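Local coordinates for UPF0342 protein YheA (Bacillus subtilis, PDB 2OEE) that is of unknown function but belongs to the YlbF/YmcA-like family, possibly linked to competence control, and forms an all-helical assembly of two subunits, at residues Y29-A34 with H80-Q85; R40-F45 with S84-A89. All coordinates share one frame; numbering follows the deposited sequence.

Contact 1 of 2, residues Y29-A34 with H80-Q85. With CA (calcium ion), chain C.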
ATOM      1  N   TYR A  29     -14.645   6.746 -15.649  1.00 14.40           N
ATOM      2  CA  TYR A  29     -15.034   5.361 -15.645  1.00 15.54           C
ATOM      3  C   TYR A  29     -16.451   5.198 -16.220  1.00 15.66           C
ATOM      4  O   TYR A  29     -16.687   4.317 -17.038  1.00 15.24           O
ATOM      5  CB  TYR A  29     -14.937   4.797 -14.219  1.00 16.94           C
ATOM      6  CG  TYR A  29     -15.239   3.337 -14.129  1.00 18.41           C
ATOM      7  CD1 TYR A  29     -14.251   2.393 -14.356  1.00 19.41           C
ATOM      8  CD2 TYR A  29     -16.530   2.889 -13.826  1.00 20.75           C
ATOM      9  CE1 TYR A  29     -14.528   1.035 -14.270  1.00 21.02           C
ATOM     10  CE2 TYR A  29     -16.818   1.525 -13.746  1.00 21.42           C
ATOM     11  CZ  TYR A  29     -15.806   0.617 -13.974  1.00 20.61           C
ATOM     12  OH  TYR A  29     -16.052  -0.729 -13.906  1.00 23.57           O
ATOM     13  N   ASP A  30     -17.372   6.051 -15.781  1.00 15.41           N
ATOM     14  CA  ASP A  30     -18.767   6.005 -16.236  1.00 15.84           C
ATOM     15  C   ASP A  30     -18.885   6.406 -17.712  1.00 15.60           C
ATOM     16  O   ASP A  30     -19.658   5.818 -18.449  1.00 16.28           O
ATOM     17  CB  ASP A  30     -19.616   6.954 -15.398  1.00 15.86           C
ATOM     18  CG  ASP A  30     -19.834   6.441 -13.974  1.00 16.47           C
ATOM     19  OD1 ASP A  30     -19.536   5.268 -13.703  1.00 14.69           O
ATOM     20  OD2 ASP A  30     -20.288   7.237 -13.139  1.00 18.24           O
ATOM     21  N   GLU A  31     -18.097   7.403 -18.113  1.00 15.10           N
ATOM     22  CA  GLU A  31     -18.035   7.871 -19.491  1.00 15.86           C
ATOM     23  C   GLU A  31     -17.569   6.772 -20.439  1.00 15.53           C
ATOM     24  O   GLU A  31     -18.197   6.534 -21.493  1.00 15.19           O
ATOM     25  CB  GLU A  31     -17.134   9.098 -19.584  1.00 16.06           C
ATOM     26  CG  GLU A  31     -17.245   9.803 -20.887  1.00 19.85           C
ATOM     27  CD  GLU A  31     -16.317  10.976 -21.012  1.00 21.97           C
ATOM     28  OE1 GLU A  31     -15.801  11.480 -19.976  1.00 20.18           O
ATOM     29  OE2 GLU A  31     -16.115  11.386 -22.175  1.00 21.76           O
ATOM     30  N   VAL A  32     -16.502   6.071 -20.050  1.00 13.89           N
ATOM     31  CA  VAL A  32     -16.024   4.927 -20.810  1.00 14.35           C
ATOM     32  C   VAL A  32     -17.080   3.817 -20.871  1.00 15.94           C
ATOM     33  O   VAL A  32     -17.308   3.218 -21.940  1.00 15.96           O
ATOM     34  CB  VAL A  32     -14.630   4.423 -20.294  1.00 13.15           C
ATOM     35  CG1 VAL A  32     -14.293   3.044 -20.820  1.00 13.29           C
ATOM     36  CG2 VAL A  32     -13.516   5.417 -20.715  1.00 12.07           C
ATOM     37  N   ASN A  33     -17.729   3.541 -19.739  1.00 16.46           N
ATOM     38  CA  ASN A  33     -18.752   2.494 -19.738  1.00 18.34           C
ATOM     39  C   ASN A  33     -20.025   2.845 -20.520  1.00 16.95           C
ATOM     40  O   ASN A  33     -20.701   1.944 -21.006  1.00 17.63           O
ATOM     41  CB  ASN A  33     -19.086   1.992 -18.329  1.00 18.66           C
ATOM     42  CG  ASN A  33     -17.912   1.248 -17.677  1.00 24.75           C
ATOM     43  OD1 ASN A  33     -17.573   1.527 -16.531  1.00 31.81           O
ATOM     44  ND2 ASN A  33     -17.269   0.336 -18.411  1.00 26.47           N
ATOM     45  N   ALA A  34     -20.318   4.129 -20.654  1.00 16.68           N
ATOM     46  CA  ALA A  34     -21.464   4.595 -21.446  1.00 16.61           C
ATOM     47  C   ALA A  34     -21.207   4.546 -22.953  1.00 16.82           C
ATOM     48  O   ALA A  34     -22.155   4.674 -23.752  1.00 17.11           O
ATOM     49  CB  ALA A  34     -21.860   5.997 -21.049  1.00 16.21           C
ATOM     50  N   HIS A  80      -6.806   5.045 -27.901  1.00 13.02           N
ATOM     51  CA  HIS A  80      -8.108   5.658 -27.715  1.00 11.57           C
ATOM     52  C   HIS A  80      -7.974   6.769 -26.674  1.00 11.17           C
ATOM     53  O   HIS A  80      -7.628   6.480 -25.527  1.00 10.41           O
ATOM     54  CB  HIS A  80      -9.109   4.611 -27.214  1.00 10.91           C
ATOM     55  CG  HIS A  80     -10.525   5.091 -27.188  1.00  9.81           C
ATOM     56  ND1 HIS A  80     -11.048   5.801 -26.131  1.00  8.68           N
ATOM     57  CD2 HIS A  80     -11.543   4.932 -28.075  1.00  7.57           C
ATOM     58  CE1 HIS A  80     -12.317   6.077 -26.367  1.00  8.61           C
ATOM     59  NE2 HIS A  80     -12.638   5.579 -27.549  1.00  9.30           N
ATOM     60  N   GLU A  81      -8.234   8.009 -27.068  1.00 10.10           N
ATOM     61  CA  GLU A  81      -7.958   9.149 -26.176  1.00 11.17           C
ATOM     62  C   GLU A  81      -8.684   9.054 -24.820  1.00 10.83           C
ATOM     63  O   GLU A  81      -8.047   9.179 -23.772  1.00 10.83           O
ATOM     64  CB  GLU A  81      -8.238  10.484 -26.887  1.00 11.22           C
ATOM     65  CG  GLU A  81      -7.983  11.748 -26.011  1.00 12.71           C
ATOM     66  CD  GLU A  81      -6.548  11.866 -25.489  1.00 14.00           C
ATOM     67  OE1 GLU A  81      -5.565  11.510 -26.198  1.00 15.64           O
ATOM     68  OE2 GLU A  81      -6.379  12.320 -24.337  1.00 15.29           O
ATOM     69  N   LYS A  82      -9.995   8.816 -24.840  1.00 11.01           N
ATOM     70  CA  LYS A  82     -10.787   8.819 -23.611  1.00 11.91           C
ATOM     71  C   LYS A  82     -10.374   7.672 -22.686  1.00 11.55           C
ATOM     72  O   LYS A  82     -10.257   7.859 -21.470  1.00 11.60           O
ATOM     73  CB  LYS A  82     -12.269   8.672 -23.925  1.00 12.79           C
ATOM     74  CG  LYS A  82     -13.269   9.600 -23.226  1.00 19.45           C
ATOM     75  CD  LYS A  82     -12.711  10.607 -22.186  1.00 19.36           C
ATOM     76  CE  LYS A  82     -12.660  11.966 -22.912  1.00 18.86           C
ATOM     77  NZ  LYS A  82     -12.524  13.215 -22.093  1.00 19.81           N
ATOM     78  N   ILE A  83     -10.200   6.474 -23.231  1.00 11.19           N
ATOM     79  CA  ILE A  83      -9.724   5.350 -22.406  1.00 11.43           C
ATOM     80  C   ILE A  83      -8.345   5.659 -21.805  1.00 11.82           C
ATOM     81  O   ILE A  83      -8.062   5.289 -20.657  1.00 11.25           O
ATOM     82  CB  ILE A  83      -9.665   4.028 -23.196  1.00 11.12           C
ATOM     83  CG1 ILE A  83     -11.087   3.578 -23.587  1.00 11.72           C
ATOM     84  CG2 ILE A  83      -8.944   2.919 -22.389  1.00 11.46           C
ATOM     85  CD1 ILE A  83     -11.088   2.418 -24.602  1.00 10.52           C
ATOM     86  N   SER A  84      -7.497   6.336 -22.577  1.00 11.60           N
ATOM     87  CA  SER A  84      -6.153   6.686 -22.096  1.00 12.29           C
ATOM     88  C   SER A  84      -6.245   7.631 -20.914  1.00 11.47           C
ATOM     89  O   SER A  84      -5.448   7.516 -19.996  1.00 11.50           O
ATOM     90  CB  SER A  84      -5.312   7.363 -23.189  1.00 12.63           C
ATOM     91  OG  SER A  84      -5.003   6.415 -24.194  1.00 18.94           O
ATOM     92  N   GLN A  85      -7.205   8.553 -20.974  1.00 11.60           N
ATOM     93  CA  GLN A  85      -7.489   9.505 -19.873  1.00 11.98           C
ATOM     94  C   GLN A  85      -7.932   8.791 -18.596  1.00 11.65           C
ATOM     95  O   GLN A  85      -7.490   9.136 -17.499  1.00 10.88           O
ATOM     96  CB  GLN A  85      -8.533  10.542 -20.295  1.00 11.41           C
ATOM     97  CG  GLN A  85      -8.007  11.555 -21.339  1.00 11.40           C
ATOM     98  CD  GLN A  85      -9.006  12.620 -21.732  1.00 12.51           C
ATOM     99  OE1 GLN A  85     -10.042  12.818 -21.084  1.00 14.75           O
ATOM    100  NE2 GLN A  85      -8.717  13.308 -22.832  1.00 14.62           N
TER
HETATM  101 CA    CA C 118      -3.921  11.765 -24.454  1.00 13.25          CA
HETATM  102  O   HOH W   1     -14.324  13.669 -19.953  1.00 20.71           O
HETATM  103  O   HOH W   2      -4.717  10.436 -22.491  1.00 12.65           O
HETATM  104  O   HOH W   3      -3.276   9.747 -25.472  1.00 10.23           O
HETATM  105  O   HOH W   4      -2.092  11.939 -23.021  1.00 14.98           O

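Contact 2 of 2, residues R40-F45 with S84-A89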
ATOM      1  N   ARG A  40     -16.136  -1.998 -24.387  1.00 14.11           N
ATOM      2  CA  ARG A  40     -15.619  -3.287 -24.879  1.00 14.53           C
ATOM      3  C   ARG A  40     -14.091  -3.375 -24.933  1.00 15.01           C
ATOM      4  O   ARG A  40     -13.508  -4.381 -24.530  1.00 14.76           O
ATOM      5  CB  ARG A  40     -16.220  -3.668 -26.249  1.00 14.07           C
ATOM      6  CG  ARG A  40     -15.716  -5.014 -26.774  1.00 15.72           C
ATOM      7  CD  ARG A  40     -16.223  -5.351 -28.193  1.00 13.46           C
ATOM      8  NE  ARG A  40     -17.647  -5.079 -28.344  1.00 12.98           N
ATOM      9  CZ  ARG A  40     -18.231  -4.834 -29.515  1.00 12.80           C
ATOM     10  NH1 ARG A  40     -17.504  -4.815 -30.608  1.00  9.05           N
ATOM     11  NH2 ARG A  40     -19.529  -4.576 -29.566  1.00 12.70           N
HETATM   12  N   MSE A  41     -13.442  -2.325 -25.424  1.00 15.28           N
HETATM   13  CA  MSE A  41     -11.989  -2.291 -25.489  1.00 17.33           C
HETATM   14  C   MSE A  41     -11.364  -2.288 -24.079  1.00 16.72           C
HETATM   15  O   MSE A  41     -10.399  -3.007 -23.828  1.00 16.60           O
HETATM   16  CB  MSE A  41     -11.530  -1.046 -26.269  1.00 16.27           C
HETATM   17  CG  MSE A  41     -11.942  -1.068 -27.741  1.00 17.52           C
HETATM   18 SE   MSE A  41     -11.717   0.706 -28.573  1.00 25.06          SE
HETATM   19  CE  MSE A  41      -9.809   0.860 -28.419  1.00 21.71           C
ATOM     20  N   PHE A  42     -11.908  -1.465 -23.194  1.00 17.09           N
ATOM     21  CA  PHE A  42     -11.383  -1.339 -21.823  1.00 18.34           C
ATOM     22  C   PHE A  42     -11.584  -2.665 -21.061  1.00 19.81           C
ATOM     23  O   PHE A  42     -10.683  -3.135 -20.358  1.00 19.07           O
ATOM     24  CB  PHE A  42     -12.060  -0.178 -21.096  1.00 18.06           C
ATOM     25  CG  PHE A  42     -11.519   0.079 -19.684  1.00 18.02           C
ATOM     26  CD1 PHE A  42     -10.224   0.547 -19.492  1.00 17.32           C
ATOM     27  CD2 PHE A  42     -12.333  -0.119 -18.575  1.00 16.46           C
ATOM     28  CE1 PHE A  42      -9.724   0.801 -18.191  1.00 16.85           C
ATOM     29  CE2 PHE A  42     -11.854   0.141 -17.266  1.00 17.58           C
ATOM     30  CZ  PHE A  42     -10.546   0.600 -17.085  1.00 17.98           C
ATOM     31  N   GLU A  43     -12.748  -3.280 -21.242  1.00 21.64           N
ATOM     32  CA  GLU A  43     -13.039  -4.578 -20.614  1.00 24.80           C
ATOM     33  C   GLU A  43     -12.136  -5.709 -21.105  1.00 26.02           C
ATOM     34  O   GLU A  43     -11.644  -6.491 -20.299  1.00 26.36           O
ATOM     35  CB  GLU A  43     -14.518  -4.939 -20.737  1.00 24.50           C
ATOM     36  CG  GLU A  43     -15.378  -4.132 -19.783  1.00 27.92           C
ATOM     37  CD  GLU A  43     -16.856  -4.440 -19.895  1.00 31.28           C
ATOM     38  OE1 GLU A  43     -17.259  -5.165 -20.828  1.00 34.11           O
ATOM     39  OE2 GLU A  43     -17.623  -3.924 -19.060  1.00 34.05           O
ATOM     40  N   ASN A  44     -11.899  -5.786 -22.414  1.00 27.65           N
ATOM     41  CA  ASN A  44     -11.010  -6.809 -22.968  1.00 29.90           C
ATOM     42  C   ASN A  44      -9.558  -6.621 -22.499  1.00 31.08           C
ATOM     43  O   ASN A  44      -8.824  -7.596 -22.287  1.00 31.22           O
ATOM     44  CB  ASN A  44     -11.107  -6.837 -24.502  1.00 30.12           C
ATOM     45  CG  ASN A  44     -10.042  -7.718 -25.148  1.00 32.42           C
ATOM     46  OD1 ASN A  44      -9.154  -7.221 -25.844  1.00 35.52           O
ATOM     47  ND2 ASN A  44     -10.130  -9.029 -24.925  1.00 33.74           N
ATOM     48  N   PHE A  45      -9.164  -5.374 -22.323  1.00 32.50           N
ATOM     49  CA  PHE A  45      -7.914  -4.991 -21.703  1.00 34.11           C
ATOM     50  C   PHE A  45      -7.803  -5.444 -20.236  1.00 35.28           C
ATOM     51  O   PHE A  45      -6.848  -6.018 -19.856  1.00 34.79           O
ATOM     52  CB  PHE A  45      -7.764  -3.474 -21.749  1.00 34.13           C
ATOM     53  CG  PHE A  45      -6.621  -2.948 -20.967  1.00 34.90           C
ATOM     54  CD1 PHE A  45      -5.329  -3.160 -21.380  1.00 35.16           C
ATOM     55  CD2 PHE A  45      -6.820  -2.220 -19.852  1.00 35.15           C
ATOM     56  CE1 PHE A  45      -4.306  -2.683 -20.682  1.00 36.38           C
ATOM     57  CE2 PHE A  45      -5.758  -1.726 -19.145  1.00 36.45           C
ATOM     58  CZ  PHE A  45      -4.523  -1.955 -19.556  1.00 35.48           C
ATOM     59  N   SER A  84      -7.497   6.336 -22.577  1.00 11.60           N
ATOM     60  CA  SER A  84      -6.153   6.686 -22.096  1.00 12.29           C
ATOM     61  C   SER A  84      -6.245   7.631 -20.914  1.00 11.47           C
ATOM     62  O   SER A  84      -5.448   7.516 -19.996  1.00 11.50           O
ATOM     63  CB  SER A  84      -5.312   7.363 -23.189  1.00 12.63           C
ATOM     64  OG  SER A  84      -5.003   6.415 -24.194  1.00 18.94           O
ATOM     65  N   GLN A  85      -7.205   8.553 -20.974  1.00 11.60           N
ATOM     66  CA  GLN A  85      -7.489   9.505 -19.873  1.00 11.98           C
ATOM     67  C   GLN A  85      -7.932   8.791 -18.596  1.00 11.65           C
ATOM     68  O   GLN A  85      -7.490   9.136 -17.499  1.00 10.88           O
ATOM     69  CB  GLN A  85      -8.533  10.542 -20.295  1.00 11.41           C
ATOM     70  CG  GLN A  85      -8.007  11.555 -21.339  1.00 11.40           C
ATOM     71  CD  GLN A  85      -9.006  12.620 -21.732  1.00 12.51           C
ATOM     72  OE1 GLN A  85     -10.042  12.818 -21.084  1.00 14.75           O
ATOM     73  NE2 GLN A  85      -8.717  13.308 -22.832  1.00 14.62           N
ATOM     74  N   LEU A  86      -8.816   7.803 -18.751  1.00 11.26           N
ATOM     75  CA  LEU A  86      -9.196   6.930 -17.638  1.00 11.21           C
ATOM     76  C   LEU A  86      -7.983   6.168 -17.055  1.00 11.23           C
ATOM     77  O   LEU A  86      -7.799   6.139 -15.830  1.00 11.43           O
ATOM     78  CB  LEU A  86     -10.327   5.960 -18.067  1.00 10.89           C
ATOM     79  CG  LEU A  86     -10.674   4.817 -17.095  1.00 12.02           C
ATOM     80  CD1 LEU A  86     -11.119   5.371 -15.706  1.00 12.88           C
ATOM     81  CD2 LEU A  86     -11.738   3.904 -17.710  1.00 11.16           C
HETATM   82  N   MSE A  87      -7.167   5.571 -17.919  1.00 10.79           N
HETATM   83  CA  MSE A  87      -5.977   4.836 -17.500  1.00 11.95           C
HETATM   84  C   MSE A  87      -4.969   5.754 -16.815  1.00 12.26           C
HETATM   85  O   MSE A  87      -4.356   5.369 -15.813  1.00 12.67           O
HETATM   86  CB  MSE A  87      -5.336   4.070 -18.672  1.00 10.88           C
HETATM   87  CG  MSE A  87      -6.210   2.867 -19.150  1.00 13.16           C
HETATM   88 SE   MSE A  87      -5.500   1.974 -20.569  1.00 13.76          SE
HETATM   89  CE  MSE A  87      -3.975   1.320 -19.883  1.00 19.61           C
ATOM     90  N   GLU A  88      -4.833   6.973 -17.335  1.00 12.76           N
ATOM     91  CA  GLU A  88      -3.994   7.980 -16.680  1.00 14.02           C
ATOM     92  C   GLU A  88      -4.540   8.348 -15.295  1.00 14.46           C
ATOM     93  O   GLU A  88      -3.762   8.427 -14.329  1.00 14.95           O
ATOM     94  CB  GLU A  88      -3.837   9.209 -17.575  1.00 13.02           C
ATOM     95  CG  GLU A  88      -2.853   8.990 -18.753  1.00 13.99           C
ATOM     96  CD  GLU A  88      -2.943  10.056 -19.865  1.00 14.21           C
ATOM     97  OE1 GLU A  88      -3.974  10.748 -19.997  1.00 14.79           O
ATOM     98  OE2 GLU A  88      -1.977  10.183 -20.644  1.00 17.89           O
ATOM     99  N   ALA A  89      -5.853   8.589 -15.195  1.00 13.80           N
ATOM    100  CA  ALA A  89      -6.493   8.833 -13.886  1.00 13.34           C
ATOM    101  C   ALA A  89      -6.328   7.664 -12.913  1.00 13.37           C
ATOM    102  O   ALA A  89      -6.093   7.897 -11.716  1.00 12.45           O
ATOM    103  CB  ALA A  89      -7.965   9.220 -14.035  1.00 13.77           C
TER

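Contact 1 of 2, residues Y29-A34 with H80-Q85
Lys82 lies across the carboxylate end of Glu31, the two side chains crossing at about a right angle where helix 20-34 packs against the first turn of helix 81-104. From CB, the lysine chain turns at chi2, nearly eclipsed at -2°, and again at chi3. Its CG sits 3.5 Å from Glu31 OE2, CD is equally near that oxygen, and CE follows it closely. NZ ends 4.0 Å from Glu31 OE2, beyond salt-bridge range, and is tied to the acid through a water instead: the water donates to Glu31 OE1 and accepts from Lys82 NZ at 2.8 Å. NZ also donates to Gln85 OE1 at 2.7 Å, tilted from the carbonyl plane. The amide of Gln85 passes the chain of bonds on, its NE2 giving a nearly straight bond to the anti lone pair of Glu81 OE2. Both oxygens of Glu81 bind a calcium ion, whose other ligands here are three waters. Deeper in, Val32 CG2 rests against Ile83, 4.2 Å from its CG1, and also approaches Lys82 O. His80 N-caps helix 81-104: its ND1 accepts from Ile83 N at 3.1 Å in the ring plane. Ala38 of helix 36-48 touches both His80 and Ile83. The contact thus joins two roughly antiparallel helical segments, their directions 147° apart, by a small buried apolar patch under a polar rim, where Glu31 and Lys82 are linked by a water bridge and probably also attract each other weakly across space.

Contact 2 of 2, residues R40-F45 with S84-A89
With CG anti to the backbone N in both Phe42 (chi1 -177°) and Phe45 (171°), the two rings of helix 36-48 reach out to helix 81-104. Leu86 adopts a similar first torsion, whereas the selenomethionine Met87 has CG beside its backbone N and a bend at chi3 that turns CE to Phe45. Leu86 crosses Phe42 at about a right angle and lays one methyl over a ring face: CD2 is 3.7 Å from the centroid of the Phe42 ring and 16° off its normal, a CH-pi contact. At the edge of the same ring, near its plane, Met87 CG approaches Phe42 CE1 to 4.2 Å. The end of Met87 meets the second ring from the opposite direction. Its SE is 4.4 Å from the Phe45 centroid in an oblique Met-aromatic contact, and its CE closes to 3.3 Å from Phe45 CZ. Val77 of helix 70-78 touches both Phe45 and Met87. With the segment axes 12.0 Å apart, the contacts between the segments are all made by side chains. No hydrogen bond crosses between the segments; cohesion therefore probably rests mainly on dispersion, with CH-pi and Met-aromatic contacts to the two rings.

Contacts 1 and 2 have centres about 6 Å apart and share Ser84 and Gln85 at the start of helix 81-104. Their first segments come from consecutive helices, 20-34 and then 36-48, and both pair with this later helix after the break at 51-68, which is not modelled. The two contacts touch: Val32 CG2 lies 3.8 Å from Leu86 CD2, and Ile83 CD1 reaches Met41 CB. The first two turns of helix 81-104 therefore meet both helices flanking the short turn between helix 20-34 and helix 36-48. On the same helix Leu86 packs on Tyr112 of the second subunit, bringing this region next to the dimer interface.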